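Local coordinates for oxidoreductase, NAD-binding/iron-sulfur cluster-binding protein (Nitratireductor pacificus pht-3B, PDB 6ZXU) that probably removes halogens reductively from organic compounds, as a catabolic reductive dehalogenase that carries cobalamin and two 4Fe-4S clusters, at residues L373-K384 against D522-P530. Numbering follows the deposited sequence.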
ATOM      1  N   LEU A 373     -21.312 -13.566  17.384  1.00 30.90           N
ATOM      2  CA  LEU A 373     -19.886 -13.782  17.272  1.00 28.20           C
ATOM      3  C   LEU A 373     -19.479 -15.189  17.698  1.00 29.53           C
ATOM      4  O   LEU A 373     -18.323 -15.441  18.038  1.00 26.09           O
ATOM      5  CB  LEU A 373     -19.176 -12.736  18.124  1.00 27.66           C
ATOM      6  CG  LEU A 373     -19.467 -11.313  17.672  1.00 28.36           C
ATOM      7  CD1 LEU A 373     -18.828 -10.325  18.611  1.00 28.52           C
ATOM      8  CD2 LEU A 373     -18.930 -11.093  16.256  1.00 29.47           C
ATOM      9  N   SER A 374     -20.424 -16.097  17.707  1.00 31.15           N
ATOM     10  CA  SER A 374     -20.169 -17.413  18.307  1.00 32.73           C
ATOM     11  C   SER A 374     -19.528 -18.378  17.356  1.00 32.93           C
ATOM     12  O   SER A 374     -18.972 -19.378  17.794  1.00 33.67           O
ATOM     13  CB  SER A 374     -21.484 -18.056  18.837  1.00 33.12           C
ATOM     14  OG  SER A 374     -22.368 -18.389  17.780  1.00 29.97           O
ATOM     15  N   ASP A 375     -19.572 -18.070  16.049  1.00 31.96           N
ATOM     16  CA  ASP A 375     -18.950 -18.946  15.010  1.00 29.48           C
ATOM     17  C   ASP A 375     -17.621 -18.335  14.501  1.00 29.29           C
ATOM     18  O   ASP A 375     -17.637 -17.297  13.879  1.00 24.55           O
ATOM     19  CB  ASP A 375     -19.941 -19.130  13.875  1.00 29.96           C
ATOM     20  CG  ASP A 375     -19.436 -20.073  12.774  1.00 32.75           C
ATOM     21  OD1 ASP A 375     -18.232 -20.353  12.664  1.00 36.64           O
ATOM     22  OD2 ASP A 375     -20.283 -20.622  12.055  1.00 40.96           O
ATOM     23  N   PRO A 376     -16.480 -18.955  14.830  1.00 30.24           N
ATOM     24  CA  PRO A 376     -15.211 -18.391  14.387  1.00 26.62           C
ATOM     25  C   PRO A 376     -15.005 -18.446  12.844  1.00 24.54           C
ATOM     26  O   PRO A 376     -14.394 -17.547  12.311  1.00 26.33           O
ATOM     27  CB  PRO A 376     -14.151 -19.198  15.141  1.00 25.99           C
ATOM     28  CG  PRO A 376     -14.905 -20.009  16.110  1.00 29.56           C
ATOM     29  CD  PRO A 376     -16.276 -20.192  15.583  1.00 29.24           C
ATOM     30  N   GLY A 377     -15.634 -19.378  12.170  1.00 21.01           N
ATOM     31  CA  GLY A 377     -15.648 -19.408  10.738  1.00 24.00           C
ATOM     32  C   GLY A 377     -16.346 -18.196  10.125  1.00 26.64           C
ATOM     33  O   GLY A 377     -15.863 -17.613   9.160  1.00 23.97           O
ATOM     34  N   ARG A 378     -17.464 -17.797  10.689  1.00 24.36           N
ATOM     35  CA  ARG A 378     -18.174 -16.608  10.242  1.00 25.53           C
ATOM     36  C   ARG A 378     -17.456 -15.316  10.670  1.00 22.20           C
ATOM     37  O   ARG A 378     -17.476 -14.368   9.935  1.00 24.13           O
ATOM     38  CB  ARG A 378     -19.607 -16.595  10.807  1.00 28.83           C
ATOM     39  CG  ARG A 378     -20.475 -17.701  10.292  1.00 31.14           C
ATOM     40  CD  ARG A 378     -21.248 -17.326   9.057  1.00 33.53           C
ATOM     41  NE  ARG A 378     -22.209 -16.235   9.340  1.00 33.56           N
ATOM     42  CZ  ARG A 378     -23.036 -15.701   8.427  1.00 31.50           C
ATOM     43  NH1 ARG A 378     -23.052 -16.140   7.178  1.00 35.40           N
ATOM     44  NH2 ARG A 378     -23.803 -14.650   8.754  1.00 34.43           N
ATOM     45  N   ASN A 379     -16.825 -15.287  11.849  1.00 22.98           N
ATOM     46  CA  ASN A 379     -16.058 -14.150  12.312  1.00 20.74           C
ATOM     47  C   ASN A 379     -14.884 -13.895  11.311  1.00 21.14           C
ATOM     48  O   ASN A 379     -14.638 -12.753  10.997  1.00 19.91           O
ATOM     49  CB  ASN A 379     -15.507 -14.328  13.701  1.00 20.60           C
ATOM     50  CG  ASN A 379     -16.594 -14.392  14.775  1.00 27.08           C
ATOM     51  OD1 ASN A 379     -17.799 -14.162  14.491  1.00 23.56           O
ATOM     52  ND2 ASN A 379     -16.163 -14.663  15.998  1.00 22.09           N
ATOM     53  N   ALA A 380     -14.265 -14.957  10.819  1.00 18.42           N
ATOM     54  CA  ALA A 380     -13.236 -14.815   9.816  1.00 21.61           C
ATOM     55  C   ALA A 380     -13.740 -14.213   8.536  1.00 19.15           C
ATOM     56  O   ALA A 380     -13.164 -13.253   8.051  1.00 16.90           O
ATOM     57  CB  ALA A 380     -12.543 -16.103   9.581  1.00 22.41           C
ATOM     58  N   GLU A 381     -14.876 -14.650   8.065  1.00 17.67           N
ATOM     59  CA  GLU A 381     -15.459 -14.113   6.862  1.00 20.91           C
ATOM     60  C   GLU A 381     -15.897 -12.661   7.038  1.00 19.60           C
ATOM     61  O   GLU A 381     -15.784 -11.894   6.101  1.00 17.04           O
ATOM     62  CB  GLU A 381     -16.704 -14.934   6.435  1.00 23.63           C
ATOM     63  CG  GLU A 381     -16.457 -16.365   6.055  1.00 28.03           C
ATOM     64  CD  GLU A 381     -17.787 -17.107   5.664  1.00 32.67           C
ATOM     65  OE1 GLU A 381     -17.631 -18.114   4.947  1.00 33.00           O
ATOM     66  OE2 GLU A 381     -18.954 -16.645   6.031  1.00 31.68           O
ATOM     67  N   ALA A 382     -16.406 -12.294   8.210  1.00 18.10           N
ATOM     68  CA  ALA A 382     -16.796 -10.922   8.503  1.00 18.16           C
ATOM     69  C   ALA A 382     -15.587  -9.980   8.483  1.00 16.63           C
ATOM     70  O   ALA A 382     -15.636  -8.963   7.894  1.00 17.11           O
ATOM     71  CB  ALA A 382     -17.538 -10.798   9.846  1.00 18.75           C
ATOM     72  N   ILE A 383     -14.506 -10.390   9.103  1.00 17.59           N
ATOM     73  CA  ILE A 383     -13.275  -9.645   9.160  1.00 18.41           C
ATOM     74  C   ILE A 383     -12.676  -9.491   7.751  1.00 17.75           C
ATOM     75  O   ILE A 383     -12.265  -8.409   7.383  1.00 18.06           O
ATOM     76  CB  ILE A 383     -12.298 -10.349  10.137  1.00 17.55           C
ATOM     77  CG1 ILE A 383     -12.687 -10.089  11.601  1.00 18.91           C
ATOM     78  CG2 ILE A 383     -10.864  -9.873   9.929  1.00 18.82           C
ATOM     79  CD1 ILE A 383     -12.567  -8.656  12.045  1.00 21.45           C
ATOM     80  N   LYS A 384     -12.667 -10.536   6.968  1.00 16.65           N
ATOM     81  CA  LYS A 384     -12.253 -10.436   5.596  1.00 18.24           C
ATOM     82  C   LYS A 384     -13.110  -9.482   4.759  1.00 16.98           C
ATOM     83  O   LYS A 384     -12.584  -8.589   4.123  1.00 18.61           O
ATOM     84  CB  LYS A 384     -12.132 -11.786   4.936  1.00 17.55           C
ATOM     85  CG  LYS A 384     -11.108 -12.666   5.583  1.00 19.46           C
ATOM     86  CD  LYS A 384     -11.008 -14.005   4.880  1.00 19.00           C
ATOM     87  CE  LYS A 384      -9.956 -14.860   5.523  1.00 21.59           C
ATOM     88  NZ  LYS A 384      -9.830 -16.111   4.771  1.00 27.70           N
ATOM     89  N   ASP A 522      -8.098 -10.395  20.033  1.00 23.66           N
ATOM     90  CA  ASP A 522      -8.670 -11.591  20.689  1.00 21.60           C
ATOM     91  C   ASP A 522      -9.962 -12.100  20.083  1.00 22.12           C
ATOM     92  O   ASP A 522     -10.437 -13.173  20.474  1.00 22.64           O
ATOM     93  CB  ASP A 522      -8.869 -11.317  22.208  1.00 21.30           C
ATOM     94  CG  ASP A 522      -7.557 -11.191  22.943  1.00 26.29           C
ATOM     95  OD1 ASP A 522      -6.531 -11.894  22.545  1.00 23.11           O
ATOM     96  OD2 ASP A 522      -7.552 -10.346  23.895  1.00 25.16           O
ATOM     97  N   LEU A 523     -10.530 -11.423  19.078  1.00 19.42           N
ATOM     98  CA  LEU A 523     -11.714 -11.951  18.425  1.00 18.72           C
ATOM     99  C   LEU A 523     -11.503 -13.326  17.877  1.00 20.25           C
ATOM    100  O   LEU A 523     -10.612 -13.550  17.080  1.00 21.29           O
ATOM    101  CB  LEU A 523     -12.151 -11.041  17.307  1.00 21.03           C
ATOM    102  CG  LEU A 523     -13.376 -11.456  16.555  1.00 24.06           C
ATOM    103  CD1 LEU A 523     -14.600 -11.256  17.447  1.00 29.06           C
ATOM    104  CD2 LEU A 523     -13.525 -10.666  15.256  1.00 28.34           C
ATOM    105  N   PRO A 524     -12.295 -14.318  18.304  1.00 24.79           N
ATOM    106  CA  PRO A 524     -12.095 -15.702  17.788  1.00 25.06           C
ATOM    107  C   PRO A 524     -12.417 -15.852  16.320  1.00 23.56           C
ATOM    108  O   PRO A 524     -13.528 -15.504  15.904  1.00 22.70           O
ATOM    109  CB  PRO A 524     -13.065 -16.583  18.662  1.00 24.79           C
ATOM    110  CG  PRO A 524     -13.235 -15.764  19.888  1.00 24.19           C
ATOM    111  CD  PRO A 524     -13.211 -14.300  19.457  1.00 25.19           C
ATOM    112  N   MET A 525     -11.428 -16.362  15.558  1.00 23.84           N
ATOM    113  CA  MET A 525     -11.554 -16.483  14.109  1.00 23.91           C
ATOM    114  C   MET A 525     -10.915 -17.770  13.664  1.00 21.07           C
ATOM    115  O   MET A 525      -9.873 -18.098  14.225  1.00 22.76           O
ATOM    116  CB  MET A 525     -10.837 -15.306  13.428  1.00 21.00           C
ATOM    117  CG  MET A 525     -11.402 -13.958  13.725  1.00 22.38           C
ATOM    118  SD  MET A 525     -10.436 -12.530  13.148  1.00 24.09           S
ATOM    119  CE  MET A 525      -8.975 -12.706  14.161  1.00 19.95           C
ATOM    120  N   SER A 526     -11.476 -18.417  12.665  1.00 18.89           N
ATOM    121  CA  SER A 526     -10.768 -19.488  11.979  1.00 21.73           C
ATOM    122  C   SER A 526      -9.526 -18.942  11.223  1.00 20.97           C
ATOM    123  O   SER A 526      -9.566 -17.850  10.642  1.00 25.35           O
ATOM    124  CB  SER A 526     -11.649 -20.184  10.984  1.00 23.26           C
ATOM    125  OG  SER A 526     -12.794 -20.640  11.646  1.00 28.64           O
ATOM    126  N   VAL A 527      -8.428 -19.674  11.294  1.00 19.42           N
ATOM    127  CA  VAL A 527      -7.156 -19.235  10.725  1.00 18.90           C
ATOM    128  C   VAL A 527      -6.999 -19.811   9.359  1.00 18.64           C
ATOM    129  O   VAL A 527      -7.657 -20.804   9.003  1.00 20.33           O
ATOM    130  CB  VAL A 527      -5.916 -19.571  11.638  1.00 18.55           C
ATOM    131  CG1 VAL A 527      -6.077 -18.938  12.966  1.00 18.88           C
ATOM    132  CG2 VAL A 527      -5.704 -21.015  11.740  1.00 22.72           C
ATOM    133  N   ASP A 528      -6.289 -19.093   8.503  1.00 19.71           N
ATOM    134  CA  ASP A 528      -5.883 -19.584   7.211  1.00 24.76           C
ATOM    135  C   ASP A 528      -4.658 -20.459   7.324  1.00 21.16           C
ATOM    136  O   ASP A 528      -4.129 -20.599   8.389  1.00 23.31           O
ATOM    137  CB  ASP A 528      -5.612 -18.408   6.252  1.00 26.93           C
ATOM    138  CG  ASP A 528      -6.937 -17.636   5.961  1.00 29.47           C
ATOM    139  OD1 ASP A 528      -7.812 -18.174   5.267  1.00 39.06           O
ATOM    140  OD2 ASP A 528      -7.120 -16.503   6.459  1.00 24.44           O
ATOM    141  N   ARG A 529      -4.338 -21.149   6.255  1.00 19.58           N
ATOM    142  CA  ARG A 529      -3.165 -22.016   6.177  1.00 19.87           C
ATOM    143  C   ARG A 529      -2.114 -21.443   5.209  1.00 15.92           C
ATOM    144  O   ARG A 529      -2.462 -20.704   4.303  1.00 16.66           O
ATOM    145  CB  ARG A 529      -3.552 -23.423   5.719  1.00 23.11           C
ATOM    146  CG  ARG A 529      -4.335 -24.220   6.733  1.00 28.26           C
ATOM    147  CD  ARG A 529      -4.448 -25.684   6.339  1.00 29.36           C
ATOM    148  NE  ARG A 529      -5.320 -25.916   5.210  1.00 33.06           N
ATOM    149  CZ  ARG A 529      -5.208 -26.953   4.376  1.00 32.74           C
ATOM    150  NH1 ARG A 529      -4.202 -27.814   4.487  1.00 35.88           N
ATOM    151  NH2 ARG A 529      -6.071 -27.089   3.382  1.00 32.77           N
ATOM    152  N   PRO A 530      -0.842 -21.750   5.436  1.00 16.51           N
ATOM    153  CA  PRO A 530       0.180 -21.399   4.460  1.00 15.15           C
ATOM    154  C   PRO A 530      -0.098 -21.853   3.056  1.00 15.51           C
ATOM    155  O   PRO A 530      -0.889 -22.803   2.835  1.00 15.08           O
ATOM    156  CB  PRO A 530       1.432 -22.097   5.011  1.00 17.10           C
ATOM    157  CG  PRO A 530       1.185 -22.200   6.460  1.00 17.77           C
ATOM    158  CD  PRO A 530      -0.269 -22.369   6.631  1.00 16.38           C
TER
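Across the first turn of helix 376-390 runs loop 522-530, which has no regular secondary structure, closest where the CA atoms of Pro376 and Met525 stand 4.1 Å apart. Ser526 N donates to Pro376 O at 3.1 Å, well above the carbonyl plane, while Ala380 N reaches Pro376 O from the opposite face of that plane. Asp375 is the N-cap, its OD1 accepting weak bonds from Gly377 N and Arg378 N. Asn379 ties the two backbones through its amide: ND2 reaches Pro524 O at 2.8 Å, in the carbonyl plane, and also bonds Leu373 O; both acceptors lie within 13° of the amide plane, which fixes its rotation. One turn on, Ile383 CG1 lies 3.7 Å from Met525 SD, the side chains crossing at about a right angle; Ile383 and Leu523 meet tip to tip, CG1 to CD2 3.8 Å. Extended beyond CG (chi2 -179°, chi3 179°), Lys384 carries NZ to 2.9 Å from Asp528 OD1, on its syn lone pair, with a weak second bond to OD2; Ile397 N also donates to OD2, which helps position the carboxylate. Ala380 touches Ile397 and Ile383 touches Val424: a helix packed on an antiparallel four-stranded sheet, an alpha+beta arrangement, clasped by the loop leaving strand 514-521.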